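Local coordinates for SPbeta prophage-derived aminoglycoside N(3')-acetyltransferase-like protein YokD (Bacillus subtilis, PDB 2NYG) that probably transfers an acetyl group from acetyl-coenzyme A to an amine, as aminoglycoside 3-N-acetyltransferases do, and may contribute to antibiotic resistance, at residues G139-K142 and N143-L146; F184-A187 and E188-P192; A255-F258 and A259-W262. All coordinates share one frame; numbering follows the deposited sequence.

Contact 1 of 3, residues G139-K142 and N143-L146; sequences GKHK and NKIL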
loop_
_atom_site.group_PDB
_atom_site.type_symbol
_atom_site.label_atom_id
_atom_site.label_comp_id
_atom_site.label_asym_id
_atom_site.label_seq_id
_atom_site.Cartn_x
_atom_site.Cartn_y
_atom_site.Cartn_z
ATOM N N GLY A 139 -4.889 -17.484 5.655
ATOM C CA GLY A 139 -4.754 -18.911 5.865
ATOM C C GLY A 139 -5.655 -19.586 6.875
ATOM O O GLY A 139 -6.478 -18.961 7.537
ATOM N N LYS A 140 -5.462 -20.892 6.987
ATOM C CA LYS A 140 -6.230 -21.740 7.871
ATOM C C LYS A 140 -6.458 -21.182 9.272
ATOM O O LYS A 140 -7.586 -21.181 9.757
ATOM C CB LYS A 140 -5.554 -23.111 7.967
ATOM C CG LYS A 140 -6.413 -24.180 8.624
ATOM C CD LYS A 140 -5.618 -25.448 8.858
ATOM C CE LYS A 140 -6.478 -26.510 9.526
ATOM N NZ LYS A 140 -5.681 -27.717 9.859
ATOM N N HIS A 141 -5.402 -20.692 9.916
ATOM C CA HIS A 141 -5.535 -20.190 11.282
ATOM C C HIS A 141 -5.565 -18.679 11.541
ATOM O O HIS A 141 -5.451 -18.247 12.679
ATOM C CB HIS A 141 -4.454 -20.821 12.163
ATOM C CG HIS A 141 -4.524 -22.317 12.224
ATOM N ND1 HIS A 141 -3.629 -23.136 11.563
ATOM C CD2 HIS A 141 -5.392 -23.141 12.854
ATOM C CE1 HIS A 141 -3.946 -24.398 11.781
ATOM N NE2 HIS A 141 -5.010 -24.428 12.561
ATOM N N LYS A 142 -5.749 -17.885 10.498
ATOM C CA LYS A 142 -5.791 -16.429 10.627
ATOM C C LYS A 142 -6.785 -15.892 11.661
ATOM O O LYS A 142 -6.564 -14.840 12.256
ATOM C CB LYS A 142 -6.127 -15.812 9.275
ATOM C CG LYS A 142 -7.574 -15.982 8.912
ATOM C CD LYS A 142 -7.863 -15.470 7.532
ATOM C CE LYS A 142 -9.326 -15.656 7.206
ATOM N NZ LYS A 142 -9.534 -15.726 5.740
ATOM N N ASN A 143 -7.888 -16.598 11.864
ATOM C CA ASN A 143 -8.899 -16.136 12.811
ATOM C C ASN A 143 -8.539 -16.292 14.277
ATOM O O ASN A 143 -8.774 -15.375 15.065
ATOM C CB ASN A 143 -10.238 -16.819 12.531
ATOM C CG ASN A 143 -10.959 -16.217 11.345
ATOM O OD1 ASN A 143 -11.845 -16.842 10.764
ATOM N ND2 ASN A 143 -10.591 -14.992 10.984
ATOM N N LYS A 144 -7.968 -17.432 14.654
ATOM C CA LYS A 144 -7.618 -17.635 16.054
ATOM C C LYS A 144 -6.349 -16.916 16.465
ATOM O O LYS A 144 -6.053 -16.792 17.649
ATOM C CB LYS A 144 -7.514 -19.131 16.381
ATOM C CG LYS A 144 -6.455 -19.902 15.630
ATOM C CD LYS A 144 -6.475 -21.390 16.035
ATOM C CE LYS A 144 -7.831 -22.062 15.721
ATOM N NZ LYS A 144 -7.908 -23.506 16.124
ATOM N N ILE A 145 -5.622 -16.413 15.482
ATOM C CA ILE A 145 -4.391 -15.709 15.731
ATOM C C ILE A 145 -4.580 -14.197 15.877
ATOM O O ILE A 145 -3.930 -13.574 16.718
ATOM C CB ILE A 145 -3.386 -16.008 14.597
ATOM C CG1 ILE A 145 -3.048 -17.497 14.616
ATOM C CG2 ILE A 145 -2.124 -15.167 14.765
ATOM C CD1 ILE A 145 -1.766 -17.858 13.895
ATOM N N LEU A 146 -5.471 -13.620 15.074
ATOM C CA LEU A 146 -5.705 -12.186 15.123
ATOM C C LEU A 146 -6.882 -11.781 16.010
ATOM O O LEU A 146 -6.936 -10.675 16.516
ATOM C CB LEU A 146 -5.939 -11.649 13.705
ATOM C CG LEU A 146 -4.910 -11.854 12.596
ATOM C CD1 LEU A 146 -5.377 -11.100 11.391
ATOM C CD2 LEU A 146 -3.539 -11.351 13.009
#
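His141 and Lys144 run side by side at the start of helix 142-146, and their contact is one of carbon with ring: CD of Lys144 comes within 3.8 Å of CD2 of His141, set obliquely to the imidazole. The lysine gets there because its CG sits between the backbone N and the carbonyl carbon (chi1 62°) and the chain bends again at chi3, which folds the aliphatic part back toward the residue three places earlier. Lys142 and Asn143 also point the same way, the amide ND2 of Asn143 lying 3.8 Å from CG of Lys142, while NZ of Lys142 is tied down by a hydrogen bond to Glu124 O.

The backbone bonds belong to the first turn of helix 142-146, whose opening bonds are weak. His141 holds the N-cap position, and its O takes weak hydrogen bonds from N of Lys144 (3.3 Å) and N of Ile145 (3.4 Å). The next one is straighter, Leu146 N to Lys142 O at 152°. Ahead of the cap, a type I turn from Gly139 to Lys142 swings the chain out of strand 135-139.

Apolar packing fixes the inner side: Ile145 lies against Pro160 and Leu164 of helix 160-166, and Leu146 against Phe135 and Ala137.

NE2 of His141 and NZ of Lys144 are 4.7 Å apart, near but not in contact, so the lysine charge would probably disfavour protonation of the imidazole.

Contact 2 of 3, residues F184-A187 and E188-P192; sequences FHLA and EYRIP
Glu188 reaches back one turn to His185, and its side chain can be followed outward atom by atom. CB starts 3.2 Å from O of His185, the same oxygen that accepts a weak hydrogen bond from N of Glu188. CG passes that carbonyl at 3.9 Å. From there the chain runs extended (chi2 175°), carrying the carboxylate out alongside the imidazole. OE1 accepts a hydrogen bond of 3.0 Å from ND1 of His185; the donor meets it nearly along the C-O bond, while the oxygen stands 20° out of the ring plane. OE2 is taken by the backbone N of Arg220, so both carboxylate oxygens are bonded and the group's rotation is fixed, and the imidazole also meets the rings of Phe219 and, edge-to-face, Phe224.

Short helix 183-187 is weakly bonded here, and a type I turn from Ala187 to Arg190 leads toward the loop before strand 196-201. The turn is closed by Arg190 N to Ala187 O at 2.8 Å, just after Tyr189 N has bonded to Leu186 O.

On another side of the turn Leu186 packs against one face of the guanidinium, its CG 3.9 Å from CZ of Arg190 and over the centre of the group. NE of Arg190 makes a salt bridge with Glu157, and the group also forms a cation-pi contact with Tyr165. The ring of Tyr189 turns an edge to the carbonyl of His185, CD1 being 3.2 Å from its O, and the OH of Tyr189 is hydrogen-bonded to Glu216.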
loop_
_atom_site.group_PDB
_atom_site.type_symbol
_atom_site.label_atom_id
_atom_site.label_comp_id
_atom_site.label_asym_id
_atom_site.label_seq_id
_atom_site.Cartn_x
_atom_site.Cartn_y
_atom_site.Cartn_z
ATOM N N PHE A 184 10.744 -12.037 19.070
ATOM C CA PHE A 184 11.542 -11.838 20.276
ATOM C C PHE A 184 10.873 -10.954 21.328
ATOM O O PHE A 184 11.024 -11.198 22.528
ATOM C CB PHE A 184 12.906 -11.266 19.907
ATOM C CG PHE A 184 13.809 -12.261 19.250
ATOM C CD1 PHE A 184 14.812 -11.846 18.386
ATOM C CD2 PHE A 184 13.648 -13.624 19.486
ATOM C CE1 PHE A 184 15.639 -12.776 17.766
ATOM C CE2 PHE A 184 14.466 -14.557 18.872
ATOM C CZ PHE A 184 15.462 -14.134 18.011
ATOM N N HIS A 185 10.142 -9.932 20.883
ATOM C CA HIS A 185 9.461 -9.049 21.810
ATOM C C HIS A 185 8.692 -9.879 22.827
ATOM O O HIS A 185 8.630 -9.515 23.993
ATOM C CB HIS A 185 8.463 -8.129 21.094
ATOM C CG HIS A 185 9.086 -6.974 20.368
ATOM N ND1 HIS A 185 9.814 -5.994 21.005
ATOM C CD2 HIS A 185 9.032 -6.613 19.062
ATOM C CE1 HIS A 185 10.181 -5.079 20.125
ATOM N NE2 HIS A 185 9.719 -5.430 18.939
ATOM N N LEU A 186 8.094 -10.983 22.389
ATOM C CA LEU A 186 7.327 -11.825 23.302
ATOM C C LEU A 186 8.142 -12.262 24.528
ATOM O O LEU A 186 7.626 -12.263 25.651
ATOM C CB LEU A 186 6.785 -13.055 22.572
ATOM C CG LEU A 186 6.013 -14.101 23.393
ATOM C CD1 LEU A 186 4.745 -13.518 24.025
ATOM C CD2 LEU A 186 5.671 -15.257 22.475
ATOM N N ALA A 187 9.405 -12.635 24.321
ATOM C CA ALA A 187 10.261 -13.043 25.430
ATOM C C ALA A 187 10.375 -11.916 26.474
ATOM O O ALA A 187 10.451 -12.181 27.678
ATOM C CB ALA A 187 11.629 -13.423 24.909
ATOM N N GLU A 188 10.370 -10.665 26.019
ATOM C CA GLU A 188 10.463 -9.529 26.933
ATOM C C GLU A 188 9.326 -9.466 27.945
ATOM O O GLU A 188 9.386 -8.678 28.882
ATOM C CB GLU A 188 10.556 -8.206 26.153
ATOM C CG GLU A 188 11.905 -8.013 25.467
ATOM C CD GLU A 188 11.986 -6.778 24.595
ATOM O OE1 GLU A 188 11.206 -6.674 23.622
ATOM O OE2 GLU A 188 12.843 -5.913 24.869
ATOM N N TYR A 189 8.296 -10.289 27.771
ATOM C CA TYR A 189 7.187 -10.321 28.727
ATOM C C TYR A 189 7.292 -11.564 29.635
ATOM O O TYR A 189 6.401 -11.844 30.444
ATOM C CB TYR A 189 5.835 -10.350 28.008
ATOM C CG TYR A 189 5.514 -9.150 27.139
ATOM C CD1 TYR A 189 6.059 -9.024 25.858
ATOM C CD2 TYR A 189 4.611 -8.171 27.567
ATOM C CE1 TYR A 189 5.711 -7.967 25.024
ATOM C CE2 TYR A 189 4.253 -7.106 26.736
ATOM C CZ TYR A 189 4.811 -7.017 25.463
ATOM O OH TYR A 189 4.462 -5.994 24.611
ATOM N N ARG A 190 8.392 -12.298 29.500
ATOM C CA ARG A 190 8.621 -13.506 30.282
ATOM C C ARG A 190 9.917 -13.427 31.095
ATOM O O ARG A 190 10.433 -14.451 31.543
ATOM C CB ARG A 190 8.654 -14.708 29.332
ATOM C CG ARG A 190 7.390 -14.812 28.492
ATOM C CD ARG A 190 7.401 -15.915 27.441
ATOM N NE ARG A 190 6.043 -16.157 26.952
ATOM C CZ ARG A 190 5.708 -17.018 25.994
ATOM N NH1 ARG A 190 6.636 -17.744 25.389
ATOM N NH2 ARG A 190 4.435 -17.162 25.656
ATOM N N ILE A 191 10.428 -12.210 31.294
ATOM C CA ILE A 191 11.669 -11.997 32.041
ATOM C C ILE A 191 11.520 -11.035 33.222
ATOM O O ILE A 191 10.592 -10.231 33.260
ATOM C CB ILE A 191 12.794 -11.479 31.124
ATOM C CG1 ILE A 191 12.437 -10.107 30.555
ATOM C CG2 ILE A 191 13.058 -12.498 30.029
ATOM C CD1 ILE A 191 13.636 -9.307 30.077
ATOM N N PRO A 192 12.437 -11.110 34.203
ATOM C CA PRO A 192 12.440 -10.268 35.411
ATOM C C PRO A 192 12.471 -8.765 35.157
ATOM O O PRO A 192 11.788 -7.985 35.825
ATOM C CB PRO A 192 13.678 -10.749 36.161
ATOM C CG PRO A 192 13.745 -12.188 35.769
ATOM C CD PRO A 192 13.487 -12.137 34.288
#

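Contact 3 of 3, residues A255-F258 and A259-W262; sequences AVDF and AEKW
Residues 255-262 form two turns in the interior of the long C-terminal helix 252-268, and the contact is regular alpha-helical i to i+4 bonding with one aromatic pair on its flank. Four successive backbone bonds carry it. Ala259 N reaches Ala255 O at 3.0 Å, Glu260 N reaches Val256 O, Lys261 N reaches Asp257 O, and the set ends with Trp262 N on Phe258 O at 2.9 Å and an almost straight 175°.

Among the side chains, Phe258 and Trp262 are neighbours one turn apart. Both have CG anti to the backbone N (chi1 -175° and -172°), which sends the rings outward on the same flank, where CE2 of Phe258 comes to 4.3 Å from CD1 of Trp262 in an oblique apolar contact. Along another line, OD1 of Asp257 and OE1 of Glu260 stand 4.5 Å apart; two like charges this close would be mildly unfavourable, although OD1 also has a hydrogen bond with the OH of Tyr165.

Helix 224-234 packs against the aromatic flank, with Ala230 touching the side chains of both Phe258 and Trp262 and Phe231 meeting Phe258 edge-to-face, while the small side chains of Ala255 and Ala259 rest on Phe184 of helix 183-187.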
loop_
_atom_site.group_PDB
_atom_site.type_symbol
_atom_site.label_atom_id
_atom_site.label_comp_id
_atom_site.label_asym_id
_atom_site.label_seq_id
_atom_site.Cartn_x
_atom_site.Cartn_y
_atom_site.Cartn_z
ATOM N N ALA A 255 12.760 -19.882 19.022
ATOM C CA ALA A 255 13.415 -18.587 19.052
ATOM C C ALA A 255 12.993 -17.805 20.287
ATOM O O ALA A 255 13.811 -17.174 20.948
ATOM C CB ALA A 255 13.076 -17.798 17.776
ATOM N N VAL A 256 11.712 -17.833 20.607
ATOM C CA VAL A 256 11.264 -17.088 21.773
ATOM C C VAL A 256 11.920 -17.628 23.040
ATOM O O VAL A 256 12.443 -16.863 23.856
ATOM C CB VAL A 256 9.717 -17.132 21.939
ATOM C CG1 VAL A 256 9.301 -16.332 23.164
ATOM C CG2 VAL A 256 9.044 -16.550 20.708
ATOM N N ASP A 257 11.908 -18.946 23.190
ATOM C CA ASP A 257 12.484 -19.562 24.370
ATOM C C ASP A 257 13.928 -19.173 24.586
ATOM O O ASP A 257 14.304 -18.839 25.702
ATOM C CB ASP A 257 12.343 -21.085 24.312
ATOM C CG ASP A 257 10.905 -21.537 24.475
ATOM O OD1 ASP A 257 10.097 -20.738 25.006
ATOM O OD2 ASP A 257 10.587 -22.687 24.087
ATOM N N PHE A 258 14.730 -19.205 23.524
ATOM C CA PHE A 258 16.139 -18.846 23.616
ATOM C C PHE A 258 16.302 -17.381 23.986
ATOM O O PHE A 258 17.181 -17.028 24.759
ATOM C CB PHE A 258 16.849 -19.108 22.295
ATOM C CG PHE A 258 18.324 -18.863 22.348
ATOM C CD1 PHE A 258 19.195 -19.865 22.762
ATOM C CD2 PHE A 258 18.848 -17.618 21.999
ATOM C CE1 PHE A 258 20.571 -19.634 22.831
ATOM C CE2 PHE A 258 20.218 -17.370 22.062
ATOM C CZ PHE A 258 21.085 -18.378 22.481
ATOM N N ALA A 259 15.451 -16.535 23.415
ATOM C CA ALA A 259 15.479 -15.106 23.681
ATOM C C ALA A 259 15.270 -14.848 25.173
ATOM O O ALA A 259 15.935 -14.007 25.784
ATOM C CB ALA A 259 14.399 -14.421 22.876
ATOM N N GLU A 260 14.328 -15.575 25.753
ATOM C CA GLU A 260 14.035 -15.439 27.161
ATOM C C GLU A 260 15.303 -15.718 27.960
ATOM O O GLU A 260 15.746 -14.883 28.737
ATOM C CB GLU A 260 12.910 -16.413 27.551
ATOM C CG GLU A 260 12.713 -16.604 29.043
ATOM C CD GLU A 260 11.433 -17.341 29.355
ATOM O OE1 GLU A 260 11.077 -18.257 28.588
ATOM O OE2 GLU A 260 10.780 -17.017 30.367
ATOM N N LYS A 261 15.898 -16.884 27.748
ATOM C CA LYS A 261 17.102 -17.264 28.467
ATOM C C LYS A 261 18.271 -16.300 28.291
ATOM O O LYS A 261 18.896 -15.894 29.274
ATOM C CB LYS A 261 17.497 -18.685 28.085
ATOM C CG LYS A 261 16.465 -19.674 28.566
ATOM C CD LYS A 261 16.787 -21.099 28.215
ATOM C CE LYS A 261 15.785 -22.017 28.883
ATOM N NZ LYS A 261 16.141 -23.447 28.728
ATOM N N TRP A 262 18.563 -15.925 27.053
ATOM C CA TRP A 262 19.635 -14.975 26.791
ATOM C C TRP A 262 19.363 -13.725 27.640
ATOM O O TRP A 262 20.257 -13.216 28.303
ATOM C CB TRP A 262 19.667 -14.611 25.308
ATOM C CG TRP A 262 20.842 -13.781 24.908
ATOM C CD1 TRP A 262 21.986 -14.221 24.317
ATOM C CD2 TRP A 262 20.978 -12.361 25.040
ATOM N NE1 TRP A 262 22.829 -13.163 24.062
ATOM C CE2 TRP A 262 22.237 -12.009 24.499
ATOM C CE3 TRP A 262 20.160 -11.351 25.562
ATOM C CZ2 TRP A 262 22.696 -10.688 24.463
ATOM C CZ3 TRP A 262 20.610 -10.042 25.528
ATOM C CH2 TRP A 262 21.869 -9.721 24.980
#

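Contacts 2 and 3 form one packed unit, their centres about 8 Å apart. The ring of Phe184 lies on the C-terminal helix, CD2 of Phe184 being 3.6 Å from CB of Ala259, and CB of Ala187 comes equally close to N of Glu260. Contact 1 stands apart, its centre about 23 Å from that of contact 2 and about 24 Å from that of contact 3, and it touches neither. Helix 160-166 bridges the gap: it meets Ile145 of contact 1, Leu186 of contact 2 and, through Tyr165, Asp257 of contact 3. None of the three belongs to the coenzyme A site, although the side chain of His185 is about 11 Å from the bound cofactor.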